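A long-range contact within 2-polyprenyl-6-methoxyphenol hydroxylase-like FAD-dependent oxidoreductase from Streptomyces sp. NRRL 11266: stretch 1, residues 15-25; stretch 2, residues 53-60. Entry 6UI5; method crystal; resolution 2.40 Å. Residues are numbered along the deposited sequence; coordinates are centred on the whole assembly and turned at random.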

# COMPACT_ATOMS: atom_id res chain seq x y z
N LEU A 15 24.73 -21.80 11.73
CA LEU A 15 25.74 -21.48 12.74
C LEU A 15 25.06 -21.00 14.01
O LEU A 15 25.23 -21.58 15.10
CB LEU A 15 26.70 -20.40 12.20
CG LEU A 15 27.88 -20.84 11.36
CD1 LEU A 15 28.59 -19.69 10.57
CD2 LEU A 15 28.83 -21.51 12.33
N MET A 16 24.24 -19.96 13.86
CA MET A 16 23.54 -19.35 14.98
C MET A 16 22.70 -20.38 15.74
O MET A 16 22.66 -20.36 16.98
CB MET A 16 22.68 -18.18 14.46
CG MET A 16 21.80 -17.58 15.49
SD MET A 16 22.79 -17.02 16.90
CE MET A 16 23.45 -15.41 16.59
N LEU A 17 22.11 -21.33 15.03
CA LEU A 17 21.30 -22.33 15.71
C LEU A 17 22.16 -23.30 16.49
O LEU A 17 21.87 -23.62 17.65
CB LEU A 17 20.41 -23.07 14.69
CG LEU A 17 19.69 -24.34 15.12
CD1 LEU A 17 18.66 -24.01 16.24
CD2 LEU A 17 18.96 -24.93 13.90
N ALA A 18 23.24 -23.78 15.86
CA ALA A 18 24.15 -24.68 16.57
C ALA A 18 24.63 -24.04 17.85
O ALA A 18 24.82 -24.73 18.87
CB ALA A 18 25.35 -25.06 15.68
N CYS A 19 24.83 -22.72 17.84
CA CYS A 19 25.13 -22.03 19.09
C CYS A 19 23.94 -22.08 20.05
O CYS A 19 24.11 -22.38 21.24
CB CYS A 19 25.54 -20.59 18.82
SG CYS A 19 27.14 -20.42 18.03
N GLU A 20 22.73 -21.78 19.54
CA GLU A 20 21.54 -21.86 20.41
C GLU A 20 21.37 -23.27 20.98
O GLU A 20 20.85 -23.44 22.09
CB GLU A 20 20.28 -21.47 19.65
CG GLU A 20 20.12 -20.00 19.14
CD GLU A 20 20.22 -18.90 20.23
OE1 GLU A 20 20.91 -17.88 19.98
OE2 GLU A 20 19.60 -19.03 21.31
N LEU A 21 21.81 -24.30 20.24
CA LEU A 21 21.65 -25.66 20.74
C LEU A 21 22.76 -26.03 21.72
O LEU A 21 22.51 -26.73 22.71
CB LEU A 21 21.60 -26.65 19.58
CG LEU A 21 20.38 -26.60 18.66
CD1 LEU A 21 20.49 -27.58 17.47
CD2 LEU A 21 19.15 -26.89 19.48
N ALA A 22 23.98 -25.55 21.47
CA ALA A 22 25.15 -25.96 22.24
C ALA A 22 25.28 -25.18 23.53
O ALA A 22 25.78 -25.71 24.53
CB ALA A 22 26.42 -25.79 21.41
N MET A 23 24.88 -23.90 23.53
CA MET A 23 24.88 -23.16 24.78
C MET A 23 23.96 -23.80 25.82
O MET A 23 24.14 -23.56 27.02
CB MET A 23 24.49 -21.71 24.54
CG MET A 23 22.96 -21.47 24.44
SD MET A 23 22.66 -19.70 24.21
CE MET A 23 24.03 -19.34 23.07
N ARG A 24 23.00 -24.62 25.38
CA ARG A 24 22.10 -25.35 26.27
C ARG A 24 22.48 -26.83 26.39
O ARG A 24 21.63 -27.66 26.73
CB ARG A 24 20.65 -25.18 25.80
CG ARG A 24 20.26 -23.68 25.54
CD ARG A 24 18.77 -23.47 25.24
NE ARG A 24 18.40 -22.06 25.36
CZ ARG A 24 18.60 -21.17 24.39
NH1 ARG A 24 19.16 -21.57 23.25
NH2 ARG A 24 18.23 -19.89 24.54
N ASP A 25 23.74 -27.18 26.12
CA ASP A 25 24.24 -28.54 26.33
C ASP A 25 23.44 -29.58 25.55
O ASP A 25 23.31 -30.72 25.99
CB ASP A 25 24.27 -28.87 27.83
CG ASP A 25 25.13 -27.91 28.64
OD1 ASP A 25 25.92 -27.14 28.04
OD2 ASP A 25 25.03 -27.93 29.88
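Stretch 2, residues 53-60: MLDQRGLA

Two arginines, one from each stretch, meet over a single glutamate. Arg24 NH2 lies 3.2 Å from Arg57 NH2. Both atoms are donors, so this is a close approach of like charges and not a hydrogen bond. The Glu20 carboxylate forms salt bridges with both guanidinium groups, so a negative charge sits beside the two positive ones.

Stretch 1 opens inside a helix that begins earlier in the chain. A type I beta turn spans Ala22 to Asp25. Stretch 2 also opens in a helix that begins earlier in the chain. A type I turn from Asp55 to Gly58 carries the chain onward, closed by Gly58 N to Asp55 O at 3.0 Å. Leu54 O also accepts from Arg57 N and from Leu59 N, each at 3.0 Å. Gly58 has positive phi, which by itself favours glycine.

The backbones stay well apart. The nearest CA pairs are Met16 CA with Leu54 CA and Glu20 CA with Arg57 CA, both at 9.1 Å. Numbering therefore rises in the same sense along both stretches at these two points. No backbone hydrogen bond joins them, and side chains bridge the gap. The buried surface is modest, 272 Å² summed over both sides.

Arg57 has the largest share of that surface. Its CA-to-CB bond points toward stretch 1. The Glu20 CA-to-CB bond runs sideways, but the end of that side chain comes nearer. Arg57 NE donates to Glu20 OE1 at 2.9 Å and to Glu20 OE2 at 3.0 Å. Arg57 NH2 also donates to Glu20 OE2, at 3.0 Å. OE1 lies at the edge of the Arg57 guanidinium, near its plane, as suits these bonds. Within stretch 1, Arg24 NH1 reaches Glu20 OE2 at 3.2 Å and the backbone Glu20 O at 2.8 Å. These bonds tie Arg24 to Glu20 while its NH2 end comes near Arg57. Within stretch 2, Arg57 NH1 makes a weak bond to Gln56 O at 3.1 Å.

Met23 packs beside this polar group. Its CA-to-CB bond points toward stretch 2, and Met23 CE lies 3.4 Å from Arg57 CD.

The other part of the contact is apolar. The Met16 CA-to-CB bond runs sideways, but the end of the side chain comes nearer to stretch 2. Its methyl carbon touches two leucines: Met16 CE is 3.2 Å from Leu54 CD2, a tight approach, and 3.8 Å from Leu59 CD1. The turn brings Leu59 back to the same methionine that Leu54 meets.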

# COMPACT_ATOMS: atom_id res chain seq x y z
N MET A 53 19.10 -9.48 18.65
CA MET A 53 19.22 -10.93 18.81
C MET A 53 20.66 -11.37 19.04
O MET A 53 20.89 -12.37 19.73
CB MET A 53 18.68 -11.65 17.59
CG MET A 53 17.19 -11.58 17.48
SD MET A 53 16.63 -12.60 16.14
CE MET A 53 16.59 -11.39 14.80
N LEU A 54 21.63 -10.67 18.44
CA LEU A 54 23.03 -11.01 18.70
C LEU A 54 23.47 -10.46 20.05
O LEU A 54 24.34 -11.06 20.70
CB LEU A 54 23.95 -10.49 17.60
CG LEU A 54 23.84 -10.99 16.15
CD1 LEU A 54 24.67 -10.11 15.20
CD2 LEU A 54 24.34 -12.39 16.05
N ASP A 55 22.89 -9.34 20.48
CA ASP A 55 23.21 -8.79 21.80
C ASP A 55 22.82 -9.76 22.91
O ASP A 55 23.53 -9.90 23.90
CB ASP A 55 22.50 -7.45 21.99
CG ASP A 55 23.45 -6.29 21.97
OD1 ASP A 55 24.67 -6.51 22.17
OD2 ASP A 55 22.97 -5.15 21.77
N GLN A 56 21.69 -10.45 22.73
CA GLN A 56 21.25 -11.46 23.68
C GLN A 56 22.27 -12.55 23.93
O GLN A 56 22.10 -13.34 24.87
CB GLN A 56 19.92 -12.05 23.16
CG GLN A 56 18.74 -11.10 23.40
CD GLN A 56 17.47 -11.58 22.77
OE1 GLN A 56 16.53 -10.79 22.62
NE2 GLN A 56 17.41 -12.89 22.37
N ARG A 57 23.35 -12.63 23.12
CA ARG A 57 24.34 -13.68 23.33
C ARG A 57 25.75 -13.10 23.37
O ARG A 57 26.74 -13.84 23.17
CB ARG A 57 24.17 -14.75 22.25
CG ARG A 57 22.70 -15.16 22.09
CD ARG A 57 22.34 -16.37 22.93
NE ARG A 57 20.96 -16.82 22.73
CZ ARG A 57 19.96 -16.51 23.54
NH1 ARG A 57 20.20 -15.76 24.62
NH2 ARG A 57 18.75 -16.99 23.27
N GLY A 58 25.86 -11.79 23.63
CA GLY A 58 27.17 -11.17 23.72
C GLY A 58 27.94 -11.09 22.42
O GLY A 58 29.14 -10.80 22.45
N LEU A 59 27.30 -11.34 21.29
CA LEU A 59 27.97 -11.37 20.00
C LEU A 59 27.95 -10.04 19.26
O LEU A 59 28.57 -9.93 18.21
CB LEU A 59 27.36 -12.45 19.11
CG LEU A 59 27.31 -13.83 19.76
CD1 LEU A 59 26.28 -14.70 19.08
CD2 LEU A 59 28.69 -14.48 19.67
N ALA A 60 27.26 -9.02 19.77
CA ALA A 60 27.11 -7.78 19.01
C ALA A 60 28.25 -6.81 19.29
O ALA A 60 28.92 -6.36 18.36
CB ALA A 60 25.74 -7.12 19.31